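Local structure of putative esterase/lipase/thioesterase (Silicibacter sp., 2PBL) at residues A[65-70]-A[97-102]. The protein is a putative esterase, lipase or thioesterase of the alpha/beta-hydrolase fold that probably hydrolyses ester or thioester bonds. Residues are numbered along the deposited sequence; the frame is centred on the assembly and turned at random.
Sequences LFVFVH and AMPSYE
A97 CB packs between L65 CD1 and V67 CG2, at 4.0 Å from L65 CD1. V67 CG1, anti to the backbone N (chi1 -177°), touches P99 CD on the same face of the sheet. V69 CG1 continues this apolar row onto CE2 of the Y101 ring. On the other face, the extended M98 chain crosses F68. M98 is modelled as selenomethionine. Its terminal CE comes to 3.8 Å from F68 CD2, and its SE lies obliquely to the F68 ring, 5.4 Å from the centroid, a Met-aromatic contact.

The strands run parallel. F66 O accepts from A97 N, and F68 N donates to A97 O at 2.8 Å. Beyond this the direct ladder stops, since P99 has no N-H to give. A water bridges the diverging backbones. It donates to F68 O and P99 O and accepts from H70 N.

H70 and Y101 then meet tip to tip. Their rings form an offset stack, centroids 4.7 Å apart and planes at 20°. Y101 OH donates to H70 O at 2.7 Å, from above the carbonyl plane. A second water links H70 NE2 to Y101 O and lies over the centre of the Y101 ring. An alanine in place of H70 would probably leave this water without its imidazole partner and the Y101 ring without its stacking mate.

W82 also stacks on H70. The two strands belong to a beta-alpha-beta unit in the central sheet, with strand 131-136 beyond 64-69 and strand 52-56 beyond 94-99. Helix 109-126 covers A97 and P99, while V69 and Y101 both touch L142 of helix 138-145, which follows the probable nucleophile elbow around S137.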
# COMPACT_ATOMS: atom_id res chain seq x y z
N LEU A 65 -11.09 10.89 -1.13
CA LEU A 65 -10.83 9.51 -0.76
C LEU A 65 -9.37 9.14 -0.72
O LEU A 65 -8.64 9.38 -1.69
CB LEU A 65 -11.50 8.57 -1.77
CG LEU A 65 -11.15 7.09 -1.68
CD1 LEU A 65 -11.69 6.49 -0.36
CD2 LEU A 65 -11.71 6.32 -2.85
N PHE A 66 -8.97 8.51 0.37
CA PHE A 66 -7.60 8.04 0.54
C PHE A 66 -7.65 6.53 0.67
O PHE A 66 -8.31 6.03 1.58
CB PHE A 66 -6.94 8.71 1.76
CG PHE A 66 -5.71 7.99 2.32
CD1 PHE A 66 -4.76 7.42 1.52
CD2 PHE A 66 -5.47 8.01 3.68
CE1 PHE A 66 -3.62 6.87 2.07
CE2 PHE A 66 -4.36 7.44 4.23
CZ PHE A 66 -3.43 6.88 3.43
N VAL A 67 -6.98 5.81 -0.23
CA VAL A 67 -6.92 4.34 -0.13
C VAL A 67 -5.56 3.93 0.38
O VAL A 67 -4.53 4.28 -0.23
CB VAL A 67 -7.18 3.61 -1.42
CG1 VAL A 67 -7.17 2.07 -1.22
CG2 VAL A 67 -8.50 4.08 -2.05
N PHE A 68 -5.53 3.13 1.45
CA PHE A 68 -4.27 2.60 1.93
C PHE A 68 -4.21 1.09 1.69
O PHE A 68 -5.11 0.36 2.07
CB PHE A 68 -4.04 2.94 3.38
CG PHE A 68 -2.84 2.26 3.95
CD1 PHE A 68 -1.57 2.78 3.76
CD2 PHE A 68 -2.99 1.06 4.66
CE1 PHE A 68 -0.45 2.12 4.30
CE2 PHE A 68 -1.93 0.40 5.17
CZ PHE A 68 -0.63 0.93 5.03
N VAL A 69 -3.14 0.64 1.03
CA VAL A 69 -2.98 -0.78 0.75
C VAL A 69 -1.81 -1.32 1.57
O VAL A 69 -0.67 -0.90 1.41
CB VAL A 69 -2.77 -1.08 -0.75
CG1 VAL A 69 -2.75 -2.57 -0.98
CG2 VAL A 69 -3.87 -0.40 -1.61
N HIS A 70 -2.13 -2.30 2.41
CA HIS A 70 -1.21 -2.89 3.34
C HIS A 70 -0.23 -3.87 2.72
O HIS A 70 -0.44 -4.39 1.61
CB HIS A 70 -1.99 -3.58 4.48
CG HIS A 70 -2.57 -4.92 4.14
ND1 HIS A 70 -1.81 -6.07 4.10
CD2 HIS A 70 -3.85 -5.31 3.90
CE1 HIS A 70 -2.58 -7.10 3.82
NE2 HIS A 70 -3.83 -6.67 3.70
N ALA A 97 -10.15 4.29 2.76
CA ALA A 97 -10.48 2.93 2.44
C ALA A 97 -9.26 2.04 2.62
O ALA A 97 -8.18 2.41 2.19
CB ALA A 97 -10.99 2.83 0.97
N MSE A 98 -9.48 0.83 3.10
CA MSE A 98 -8.42 -0.15 3.28
C MSE A 98 -8.83 -1.53 2.79
O MSE A 98 -9.57 -2.22 3.43
CB MSE A 98 -7.96 -0.20 4.73
CG MSE A 98 -7.15 1.01 5.09
SE MSE A 98 -6.49 0.94 6.94
CE MSE A 98 -5.55 2.57 7.04
N PRO A 99 -8.33 -1.96 1.62
CA PRO A 99 -8.78 -3.29 1.23
C PRO A 99 -7.91 -4.43 1.72
O PRO A 99 -6.71 -4.25 2.05
CB PRO A 99 -8.66 -3.24 -0.30
CG PRO A 99 -7.47 -2.42 -0.49
CD PRO A 99 -7.51 -1.34 0.57
N SER A 100 -8.55 -5.60 1.76
CA SER A 100 -7.88 -6.87 1.88
C SER A 100 -7.84 -7.37 0.43
O SER A 100 -8.44 -6.76 -0.50
CB SER A 100 -8.70 -7.83 2.75
OG SER A 100 -8.58 -7.59 4.14
N TYR A 101 -7.19 -8.50 0.28
CA TYR A 101 -6.99 -9.15 -0.99
C TYR A 101 -6.54 -10.57 -0.72
O TYR A 101 -6.02 -10.85 0.37
CB TYR A 101 -5.97 -8.38 -1.79
CG TYR A 101 -4.67 -8.03 -1.06
CD1 TYR A 101 -3.57 -8.91 -1.04
CD2 TYR A 101 -4.53 -6.79 -0.44
CE1 TYR A 101 -2.38 -8.56 -0.37
CE2 TYR A 101 -3.35 -6.42 0.20
CZ TYR A 101 -2.29 -7.30 0.25
OH TYR A 101 -1.15 -6.89 0.91
N GLU A 102 -6.78 -11.46 -1.67
CA GLU A 102 -6.28 -12.83 -1.57
C GLU A 102 -4.77 -12.81 -1.65
O GLU A 102 -4.16 -11.88 -2.18
CB GLU A 102 -6.88 -13.74 -2.61
CG GLU A 102 -8.35 -13.88 -2.45
CD GLU A 102 -8.91 -14.85 -3.46
OE1 GLU A 102 -9.40 -14.36 -4.47
OE2 GLU A 102 -8.75 -16.08 -3.29
O HOH W 1 -5.13 -2.31 3.17
O HOH W 2 -4.94 -8.80 2.16